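Local coordinates for protein dehydroascorbate reductase (Chlamydomonas reinhardtii, PDB 5XFT) that probably catalyses the glutathione-dependent reduction of dehydroascorbate to ascorbate, as a member of the DHAR family within the glutathione S-transferase superfamily, at residues T5-K10 with L36-E41; C24-L29 with D74-V79; E32-P37 with H81-H86; L91-P96 with H150-D155. All blocks are in the same frame, centred on the assembly; numbering follows the deposited sequence.

Contact 1: residues T5-K10 with L36-E41; sequences TTIYVK and LPYKME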
# COMPACT_ATOMS: atom_id res chain seq x y z
N THR A 5 4.76 14.62 -12.73
CA THR A 5 5.63 13.63 -12.13
C THR A 5 5.38 12.25 -12.73
O THR A 5 4.23 11.84 -12.93
CB THR A 5 5.41 13.60 -10.62
OG1 THR A 5 5.85 14.84 -10.06
CG2 THR A 5 6.17 12.45 -9.97
N THR A 6 6.46 11.53 -13.03
CA THR A 6 6.37 10.13 -13.45
C THR A 6 6.54 9.21 -12.24
O THR A 6 7.45 9.39 -11.43
CB THR A 6 7.45 9.80 -14.48
OG1 THR A 6 7.42 10.78 -15.52
CG2 THR A 6 7.20 8.42 -15.09
N ILE A 7 5.66 8.23 -12.13
CA ILE A 7 5.72 7.24 -11.06
C ILE A 7 5.90 5.88 -11.72
O ILE A 7 4.97 5.34 -12.32
CB ILE A 7 4.48 7.28 -10.17
CG1 ILE A 7 4.21 8.71 -9.71
CG2 ILE A 7 4.68 6.40 -8.94
CD1 ILE A 7 3.01 8.83 -8.78
N TYR A 8 7.11 5.35 -11.64
CA TYR A 8 7.41 4.00 -12.11
C TYR A 8 6.95 3.01 -11.06
O TYR A 8 7.44 3.03 -9.91
CB TYR A 8 8.90 3.85 -12.39
CG TYR A 8 9.43 4.86 -13.36
CD1 TYR A 8 9.54 4.56 -14.71
CD2 TYR A 8 9.82 6.12 -12.94
CE1 TYR A 8 10.03 5.49 -15.61
CE2 TYR A 8 10.30 7.06 -13.82
CZ TYR A 8 10.40 6.74 -15.15
OH TYR A 8 10.89 7.68 -16.04
N VAL A 9 6.01 2.15 -11.46
CA VAL A 9 5.37 1.18 -10.58
C VAL A 9 5.41 -0.18 -11.26
O VAL A 9 5.78 -0.31 -12.42
CB VAL A 9 3.91 1.57 -10.25
CG1 VAL A 9 3.86 2.88 -9.49
CG2 VAL A 9 3.09 1.66 -11.53
N LYS A 10 5.02 -1.21 -10.50
CA LYS A 10 4.95 -2.55 -11.06
C LYS A 10 3.70 -2.67 -11.93
O LYS A 10 2.59 -2.39 -11.48
CB LYS A 10 4.94 -3.59 -9.95
CG LYS A 10 4.59 -4.99 -10.43
CD LYS A 10 4.17 -5.91 -9.30
CE LYS A 10 3.96 -7.33 -9.79
NZ LYS A 10 4.93 -8.32 -9.23
N LEU A 36 -2.68 15.53 -6.56
CA LEU A 36 -1.58 15.91 -7.44
C LEU A 36 -1.61 15.07 -8.71
O LEU A 36 -1.84 13.86 -8.65
CB LEU A 36 -0.24 15.74 -6.73
CG LEU A 36 0.02 16.72 -5.60
CD1 LEU A 36 1.11 16.20 -4.69
CD2 LEU A 36 0.40 18.07 -6.16
N PRO A 37 -1.39 15.68 -9.87
CA PRO A 37 -1.37 14.91 -11.11
C PRO A 37 -0.07 14.12 -11.24
O PRO A 37 0.98 14.51 -10.74
CB PRO A 37 -1.49 15.98 -12.20
CG PRO A 37 -0.86 17.19 -11.58
CD PRO A 37 -1.17 17.12 -10.10
N TYR A 38 -0.17 12.98 -11.91
CA TYR A 38 0.98 12.12 -12.12
C TYR A 38 0.72 11.27 -13.35
O TYR A 38 -0.41 11.16 -13.83
CB TYR A 38 1.23 11.23 -10.90
CG TYR A 38 0.07 10.32 -10.59
CD1 TYR A 38 -0.97 10.73 -9.76
CD2 TYR A 38 0.00 9.04 -11.14
CE1 TYR A 38 -2.03 9.89 -9.49
CE2 TYR A 38 -1.06 8.20 -10.87
CZ TYR A 38 -2.07 8.63 -10.04
OH TYR A 38 -3.12 7.79 -9.79
N LYS A 39 1.78 10.65 -13.85
CA LYS A 39 1.68 9.71 -14.95
C LYS A 39 2.38 8.42 -14.54
O LYS A 39 3.54 8.45 -14.11
CB LYS A 39 2.30 10.28 -16.22
CG LYS A 39 1.73 9.69 -17.48
CD LYS A 39 2.81 9.09 -18.35
CE LYS A 39 2.23 8.08 -19.32
NZ LYS A 39 3.24 7.06 -19.69
N MET A 40 1.69 7.29 -14.67
CA MET A 40 2.26 5.99 -14.35
C MET A 40 3.06 5.44 -15.52
O MET A 40 2.60 5.46 -16.66
CB MET A 40 1.18 4.99 -13.93
CG MET A 40 0.63 5.22 -12.53
SD MET A 40 -0.97 4.44 -12.26
CE MET A 40 -0.45 2.77 -12.18
N GLU A 41 4.26 4.96 -15.22
CA GLU A 41 5.06 4.17 -16.13
C GLU A 41 5.20 2.78 -15.53
O GLU A 41 5.61 2.65 -14.37
CB GLU A 41 6.43 4.81 -16.36
CG GLU A 41 7.01 4.56 -17.74
CD GLU A 41 6.33 5.38 -18.80
OE1 GLU A 41 5.76 4.76 -19.72
OE2 GLU A 41 6.36 6.63 -18.72
O HOH W 1 3.01 15.98 -10.66
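Strand 5-9 and strand 38-41 run parallel, their axes 4.6 Å apart at the closest point and 30° apart in direction. The ladder alternates: Thr5 O takes Lys39 N, Ile7 N gives to Lys39 O (2.9 Å), Ile7 O takes Glu41 N, and Val9 N gives to Glu41 O. On one face Tyr8 CG stands anti to the carbonyl carbon (chi1 -56°), and the ring lies alongside the Glu41 side chain, pointing the same way, with Tyr8 CD1 3.5 Å from Glu41 CB. Thr6 CG2 lies over a ring face of Tyr8 near its rim. An alanine in place of Tyr8 would probably leave the methylenes of Glu41 without their aromatic neighbour and Trp51 without its edge-to-face partner. The other face is largely apolar, as befits a surface covered by a helix: Ile7 CD1 reaches Tyr38 CB at 3.7 Å, and Val9 CG2 meets Met40 CE at 3.8 Å. Tyr38 OH, a polar exception, is hydrogen-bonded to Glu32. Helix 22-33 packs here, Tyr31 touching Ile7 and Cys24 touching Val9. It links the strands in a beta-alpha-beta crossover of the thioredoxin-like domain, while strand 62-64 flanks strand 5-12 on its other side.

Contact 2: residues C24-L29 with D74-V79; sequences CHRVLL and DSDVIV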
# COMPACT_ATOMS: atom_id res chain seq x y z
N CYS A 24 4.38 0.78 -4.16
CA CYS A 24 3.84 1.57 -5.25
C CYS A 24 2.43 2.04 -4.92
O CYS A 24 2.09 3.21 -5.11
CB CYS A 24 3.80 0.76 -6.54
SG CYS A 24 5.36 0.13 -7.15
N HIS A 25 1.60 1.11 -4.44
CA HIS A 25 0.24 1.47 -4.06
C HIS A 25 0.23 2.61 -3.05
O HIS A 25 -0.61 3.51 -3.12
CB HIS A 25 -0.50 0.25 -3.52
CG HIS A 25 -1.99 0.39 -3.51
ND1 HIS A 25 -2.82 -0.55 -2.96
CD2 HIS A 25 -2.79 1.37 -3.99
CE1 HIS A 25 -4.08 -0.17 -3.10
NE2 HIS A 25 -4.09 1.00 -3.72
N ARG A 26 1.18 2.60 -2.11
CA ARG A 26 1.22 3.64 -1.09
C ARG A 26 1.56 5.00 -1.71
O ARG A 26 0.91 6.01 -1.42
CB ARG A 26 2.23 3.29 0.00
CG ARG A 26 2.74 4.51 0.77
CD ARG A 26 4.01 4.23 1.59
NE ARG A 26 4.05 5.04 2.80
CZ ARG A 26 5.12 5.11 3.58
NH1 ARG A 26 6.20 4.39 3.27
NH2 ARG A 26 5.13 5.86 4.68
N VAL A 27 2.56 5.03 -2.59
CA VAL A 27 2.89 6.29 -3.26
C VAL A 27 1.70 6.79 -4.08
O VAL A 27 1.33 7.98 -4.01
CB VAL A 27 4.15 6.13 -4.12
CG1 VAL A 27 4.35 7.34 -5.00
CG2 VAL A 27 5.35 5.90 -3.23
N LEU A 28 1.07 5.90 -4.85
CA LEU A 28 -0.08 6.28 -5.68
C LEU A 28 -1.22 6.84 -4.84
O LEU A 28 -1.82 7.86 -5.19
CB LEU A 28 -0.57 5.07 -6.47
CG LEU A 28 0.39 4.44 -7.47
CD1 LEU A 28 -0.24 3.20 -8.04
CD2 LEU A 28 0.71 5.43 -8.54
N LEU A 29 -1.55 6.16 -3.74
CA LEU A 29 -2.59 6.68 -2.85
C LEU A 29 -2.19 8.03 -2.27
O LEU A 29 -3.04 8.91 -2.10
CB LEU A 29 -2.88 5.68 -1.72
CG LEU A 29 -3.63 4.40 -2.09
CD1 LEU A 29 -3.72 3.46 -0.93
CD2 LEU A 29 -5.01 4.74 -2.59
N ASP A 74 12.31 4.49 -3.00
CA ASP A 74 11.86 4.29 -1.62
C ASP A 74 10.56 5.04 -1.36
O ASP A 74 10.54 6.27 -1.32
CB ASP A 74 12.95 4.72 -0.62
CG ASP A 74 12.70 4.20 0.79
OD1 ASP A 74 13.67 4.14 1.57
OD2 ASP A 74 11.54 3.85 1.11
N SER A 75 9.47 4.29 -1.14
CA SER A 75 8.18 4.93 -0.90
C SER A 75 8.20 5.83 0.33
O SER A 75 7.44 6.81 0.39
CB SER A 75 7.07 3.88 -0.76
OG SER A 75 7.16 3.17 0.47
N ASP A 76 9.05 5.53 1.31
CA ASP A 76 9.12 6.36 2.51
C ASP A 76 9.72 7.73 2.20
O ASP A 76 9.12 8.77 2.50
CB ASP A 76 9.92 5.64 3.60
CG ASP A 76 9.27 5.74 4.97
OD1 ASP A 76 8.83 6.84 5.35
OD2 ASP A 76 9.21 4.70 5.67
N VAL A 77 10.91 7.72 1.59
CA VAL A 77 11.54 8.96 1.12
C VAL A 77 10.57 9.74 0.25
O VAL A 77 10.44 10.97 0.38
CB VAL A 77 12.84 8.64 0.37
CG1 VAL A 77 13.49 9.92 -0.12
CG2 VAL A 77 13.79 7.85 1.25
N ILE A 78 9.86 9.04 -0.64
CA ILE A 78 8.96 9.71 -1.57
C ILE A 78 7.82 10.41 -0.83
O ILE A 78 7.53 11.58 -1.08
CB ILE A 78 8.43 8.72 -2.62
CG1 ILE A 78 9.54 8.34 -3.59
CG2 ILE A 78 7.24 9.32 -3.36
CD1 ILE A 78 9.24 7.09 -4.39
N VAL A 79 7.16 9.71 0.10
CA VAL A 79 5.99 10.33 0.72
C VAL A 79 6.41 11.46 1.65
O VAL A 79 5.66 12.43 1.83
CB VAL A 79 5.11 9.30 1.45
CG1 VAL A 79 4.55 8.28 0.47
CG2 VAL A 79 5.88 8.64 2.59
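Helix 24-29 and helix 75-79, packed side by side in the thioredoxin-like N-terminal domain of the GST fold, run almost parallel, 9° apart, with 9.6 Å between their axes. They come nearest where Val27 faces Ser75, whose CA atoms are 6.0 Å apart, a spacing that suits a residue as small as serine. Arg26 spans the helices. Its CG stands anti to the backbone N (chi1 158°), and the chain beyond passes Ser75 before the guanidinium arrives above the first turn of the second helix. There NH1 of Arg26 gives a hydrogen bond of 3.2 Å to Ser75 OG, which lies slightly out of the guanidinium plane. Val79 CG2 sits over one face of the group, toward its rim, and is 3.6 Å from Arg26 NH2. Asp76 OD2 lies in plane at the edge but is 3.9 Å from Arg26 NH1, a long salt bridge. Elsewhere the contact is apolar: Val27 CG2 touches Ser75 CB at 3.6 Å, and Val27 CG1 meets Ile78 CG2 at 3.9 Å, these two chains crossing at about a right angle. Asp74 is the N-cap of the second helix, its OD2 accepting from Asp76 N at 3.0 Å. Positive Arg26 thus lies close to a helix start that already carries Asp74 and Asp76, and the two carboxylates probably offset the repulsion expected between its charge and the helix dipole.

Contact 3: residues E32-P37 with H81-H86; sequences EAKKLP and HLEKQH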
# COMPACT_ATOMS: atom_id res chain seq x y z
N GLU A 32 -2.94 10.57 -5.00
CA GLU A 32 -4.38 10.75 -5.15
C GLU A 32 -4.95 11.56 -3.99
O GLU A 32 -5.85 12.39 -4.19
CB GLU A 32 -5.07 9.39 -5.23
CG GLU A 32 -4.78 8.64 -6.52
CD GLU A 32 -5.59 9.18 -7.69
OE1 GLU A 32 -6.65 9.80 -7.43
OE2 GLU A 32 -5.17 8.99 -8.85
N ALA A 33 -4.45 11.34 -2.78
CA ALA A 33 -4.98 12.03 -1.60
C ALA A 33 -4.72 13.53 -1.67
O ALA A 33 -5.56 14.32 -1.23
CB ALA A 33 -4.36 11.45 -0.33
N LYS A 34 -3.57 13.93 -2.22
CA LYS A 34 -3.26 15.33 -2.42
C LYS A 34 -3.72 15.86 -3.78
O LYS A 34 -3.37 16.99 -4.14
CB LYS A 34 -1.75 15.56 -2.27
CG LYS A 34 -1.22 15.20 -0.90
CD LYS A 34 0.29 15.04 -0.90
CE LYS A 34 0.88 15.55 0.40
NZ LYS A 34 0.39 16.93 0.72
N LYS A 35 -4.48 15.06 -4.53
CA LYS A 35 -5.02 15.47 -5.84
C LYS A 35 -3.92 16.00 -6.76
O LYS A 35 -4.18 16.85 -7.62
CB LYS A 35 -6.14 16.49 -5.68
CG LYS A 35 -7.18 16.09 -4.66
CD LYS A 35 -8.55 16.68 -4.98
CE LYS A 35 -9.44 16.63 -3.75
NZ LYS A 35 -9.77 15.21 -3.38
N LEU A 36 -2.68 15.53 -6.56
CA LEU A 36 -1.58 15.91 -7.44
C LEU A 36 -1.61 15.07 -8.71
O LEU A 36 -1.84 13.86 -8.65
CB LEU A 36 -0.24 15.74 -6.73
CG LEU A 36 0.02 16.72 -5.60
CD1 LEU A 36 1.11 16.20 -4.69
CD2 LEU A 36 0.40 18.07 -6.16
N PRO A 37 -1.39 15.68 -9.87
CA PRO A 37 -1.37 14.91 -11.11
C PRO A 37 -0.07 14.12 -11.24
O PRO A 37 0.98 14.51 -10.74
CB PRO A 37 -1.49 15.98 -12.20
CG PRO A 37 -0.86 17.19 -11.58
CD PRO A 37 -1.17 17.12 -10.10
N HIS A 81 9.21 13.46 1.22
CA HIS A 81 9.48 14.53 0.26
C HIS A 81 8.19 15.14 -0.26
O HIS A 81 8.08 16.37 -0.41
CB HIS A 81 10.31 13.96 -0.90
CG HIS A 81 10.37 14.85 -2.10
ND1 HIS A 81 11.45 15.67 -2.37
CD2 HIS A 81 9.49 15.04 -3.11
CE1 HIS A 81 11.22 16.33 -3.49
NE2 HIS A 81 10.04 15.97 -3.96
N LEU A 82 7.20 14.30 -0.52
CA LEU A 82 5.90 14.77 -0.96
C LEU A 82 5.29 15.71 0.07
O LEU A 82 4.83 16.81 -0.28
CB LEU A 82 4.99 13.57 -1.22
CG LEU A 82 3.59 13.85 -1.77
CD1 LEU A 82 3.70 14.50 -3.14
CD2 LEU A 82 2.79 12.57 -1.85
N GLU A 83 5.30 15.31 1.34
CA GLU A 83 4.69 16.15 2.37
C GLU A 83 5.47 17.45 2.58
O GLU A 83 4.87 18.47 2.95
CB GLU A 83 4.59 15.36 3.68
CG GLU A 83 3.54 15.91 4.65
CD GLU A 83 2.14 15.54 4.25
OE1 GLU A 83 1.97 14.49 3.60
OE2 GLU A 83 1.20 16.28 4.61
N LYS A 84 6.78 17.43 2.37
CA LYS A 84 7.56 18.66 2.51
C LYS A 84 7.28 19.62 1.37
O LYS A 84 7.12 20.83 1.59
CB LYS A 84 9.04 18.33 2.59
CG LYS A 84 9.92 19.53 2.92
CD LYS A 84 11.39 19.16 2.87
CE LYS A 84 12.27 20.38 3.09
NZ LYS A 84 13.70 20.12 2.77
N GLN A 85 7.21 19.11 0.14
CA GLN A 85 7.02 20.00 -1.00
C GLN A 85 5.57 20.46 -1.15
O GLN A 85 5.33 21.55 -1.68
CB GLN A 85 7.49 19.32 -2.29
CG GLN A 85 8.96 18.93 -2.28
CD GLN A 85 9.87 20.09 -1.92
OE1 GLN A 85 10.65 20.02 -0.97
NE2 GLN A 85 9.78 21.18 -2.69
N HIS A 86 4.60 19.66 -0.71
CA HIS A 86 3.18 19.99 -0.84
C HIS A 86 2.48 19.79 0.49
O HIS A 86 1.82 18.77 0.72
CB HIS A 86 2.52 19.13 -1.93
CG HIS A 86 3.29 19.10 -3.21
ND1 HIS A 86 3.05 19.99 -4.24
CD2 HIS A 86 4.29 18.31 -3.63
CE1 HIS A 86 3.87 19.74 -5.24
NE2 HIS A 86 4.64 18.72 -4.90
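Lys34 buries its ammonium group against the end of the neighbouring helix, and NZ is modelled only 2.3 Å from His86 O, a hydrogen bond whose very short length is doubtful. NZ also bonds to Pro89 O, so two main-chain carbonyls lie at the ammonium group. Glu83 OE2 is opposite in charge but stays 4.0 Å from Lys34 NZ, beyond a salt bridge, and is itself held by Leu91 N and Ser90 OG. Lysine suits the place because its long aliphatic chain can pack on leucine while its amino group reaches the carbonyls. With Leu82 CG anti to the backbone N (chi1 -177°), that atom comes 3.6 Å from Lys34 CD, the two side chains sliding past each other in opposite directions. Leu36 does likewise, its CD1 3.5 Å from Leu82 CD1. From there Leu36 covers the His86 imidazole in a CH-pi contact, CD1 standing 4.0 Å from the ring centroid and 17° off the normal. An alanine in place of Leu82 would probably open a gap between the helices and leave Lys34 CD and Leu36 CD1 without their shared apolar partner. The first helix stops in a Schellman motif, in which Lys35 takes positive phi, Leu36 N bonds to Tyr31 O and Lys35 N to Glu32 O. This turn leads into strand 38-43, while helix 75-85 ends alongside, as in the thioredoxin-like domain of glutathione S-transferases.

Contact 4: residues L91-P96 with H150-D155; sequences LQSSVP and HLNGTD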
# COMPACT_ATOMS: atom_id res chain seq x y z
N LEU A 91 -1.20 15.07 4.86
CA LEU A 91 -1.32 13.64 5.13
C LEU A 91 -0.61 13.27 6.42
O LEU A 91 -0.30 12.09 6.64
CB LEU A 91 -0.76 12.81 3.98
CG LEU A 91 -1.24 13.06 2.55
CD1 LEU A 91 -0.63 12.03 1.61
CD2 LEU A 91 -2.75 13.01 2.49
N GLN A 92 -0.31 14.24 7.27
CA GLN A 92 0.37 13.95 8.52
C GLN A 92 -0.57 13.24 9.49
O GLN A 92 -1.80 13.40 9.42
CB GLN A 92 0.94 15.22 9.14
CG GLN A 92 1.94 15.92 8.22
CD GLN A 92 2.73 17.00 8.92
OE1 GLN A 92 2.24 18.11 9.12
NE2 GLN A 92 3.97 16.69 9.28
N SER A 93 0.01 12.46 10.39
CA SER A 93 -0.74 11.46 11.13
C SER A 93 -0.40 11.52 12.62
O SER A 93 0.76 11.67 12.99
CB SER A 93 -0.42 10.06 10.60
OG SER A 93 -1.39 9.12 11.00
N SER A 94 -1.43 11.39 13.45
CA SER A 94 -1.24 11.24 14.88
C SER A 94 -1.05 9.79 15.30
O SER A 94 -0.70 9.54 16.46
CB SER A 94 -2.43 11.83 15.65
OG SER A 94 -2.85 13.06 15.09
N VAL A 95 -1.25 8.85 14.39
CA VAL A 95 -1.21 7.42 14.73
C VAL A 95 0.19 7.04 15.19
O VAL A 95 1.18 7.39 14.52
CB VAL A 95 -1.63 6.57 13.53
CG1 VAL A 95 -1.69 5.10 13.93
CG2 VAL A 95 -2.96 7.05 12.99
N PRO A 96 0.33 6.33 16.31
CA PRO A 96 1.66 5.86 16.74
C PRO A 96 2.30 4.94 15.71
O PRO A 96 1.62 4.20 15.00
CB PRO A 96 1.37 5.11 18.05
CG PRO A 96 0.09 5.68 18.54
CD PRO A 96 -0.71 6.06 17.32
N HIS A 150 -10.75 11.44 5.31
CA HIS A 150 -9.94 11.39 4.11
C HIS A 150 -8.67 10.59 4.37
O HIS A 150 -8.32 10.29 5.52
CB HIS A 150 -9.59 12.80 3.62
CG HIS A 150 -10.71 13.78 3.79
ND1 HIS A 150 -11.78 13.85 2.93
CD2 HIS A 150 -10.92 14.72 4.74
CE1 HIS A 150 -12.61 14.80 3.34
NE2 HIS A 150 -12.10 15.35 4.43
N LEU A 151 -7.96 10.29 3.29
CA LEU A 151 -6.78 9.43 3.37
C LEU A 151 -5.67 10.10 4.16
O LEU A 151 -5.44 11.31 4.07
CB LEU A 151 -6.28 9.09 1.97
CG LEU A 151 -7.09 8.04 1.22
CD1 LEU A 151 -6.37 7.66 -0.06
CD2 LEU A 151 -7.31 6.83 2.10
N ASN A 152 -4.95 9.28 4.91
CA ASN A 152 -3.88 9.68 5.80
C ASN A 152 -2.58 9.02 5.33
O ASN A 152 -2.60 8.09 4.52
CB ASN A 152 -4.22 9.27 7.23
CG ASN A 152 -3.38 9.94 8.26
OD1 ASN A 152 -2.98 11.08 8.10
ND2 ASN A 152 -3.14 9.25 9.36
N GLY A 153 -1.45 9.52 5.83
CA GLY A 153 -0.19 8.83 5.56
C GLY A 153 -0.22 7.40 6.06
O GLY A 153 0.34 6.49 5.43
N THR A 154 -0.89 7.18 7.20
CA THR A 154 -1.08 5.84 7.74
C THR A 154 -2.05 5.03 6.88
O THR A 154 -1.86 3.82 6.69
CB THR A 154 -1.57 5.94 9.18
OG1 THR A 154 -0.51 6.44 10.00
CG2 THR A 154 -2.02 4.58 9.70
N ASP A 155 -3.10 5.67 6.36
CA ASP A 155 -3.96 5.00 5.39
C ASP A 155 -3.17 4.57 4.17
O ASP A 155 -3.31 3.45 3.68
CB ASP A 155 -5.09 5.94 4.97
CG ASP A 155 -6.11 6.16 6.07
OD1 ASP A 155 -6.47 5.19 6.77
OD2 ASP A 155 -6.55 7.33 6.23
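Leu91 meets Gly153 where the loop between helix 75-85 and helix 103-112 crosses the start of helix 153-173, a helix of the all-helical C-terminal domain of the GST fold. The leucine side chain leaves the loop with its CG anti to the carbonyl carbon (chi1 -53°). Its CB lies 3.8 Å from Gly153 N, and CD2 ends 3.6 Å from Leu151 O. Ala30 and Ala33 of helix 22-33 also touch this leucine, which therefore lies between that helix and the start of helix 153-173. Its carbonyl is used as well: Gly153 N, at the first turn of the helix, gives a hydrogen bond of 2.9 Å to Leu91 O. Glycine fits because a CB at this position would collide with the same oxygen. Asn152 is the N-cap, and its own backbone N gives a weak bond to Asp155 OD2. Running from the third helix residue back to the N-cap, this bond is consistent with one half of a capping box, as described for the corresponding helix of other glutathione S-transferases. Asp155 is further fixed by Phe146 N, Gly147 N and Tyr187 OH. Farther along the loop, Val95 CB packs 3.7 Å from Thr154 OG1, close to Phe146. Ser93, short enough to turn its hydroxyl directly onto the helix, places OG 3.0 Å from Thr154 OG1 in a hydrogen bond for which either hydroxyl could be the donor.

Contact 2 crosses both contact 1 and contact 3 along the chain, contact 3 begins where contact 1 ends, and contact 4 opens only after all three have closed. Contacts 2 and 3, about 11 Å apart centre to centre, are successive levels of the packing between helix 22-33 and helix 75-85. Contact 1, its centre about 11 Å from that of contact 2 and 12 Å from that of contact 3, lies in the sheet beneath helix 22-33. The centre of contact 4 is about 13 Å from those of both helix contacts and 22 Å from that of contact 1. In it, Leu91 of the loop and Leu151 before helix 153-173 both touch Ala33, so helix 22-33 borders the sheet on one side and the C-terminal helices on another.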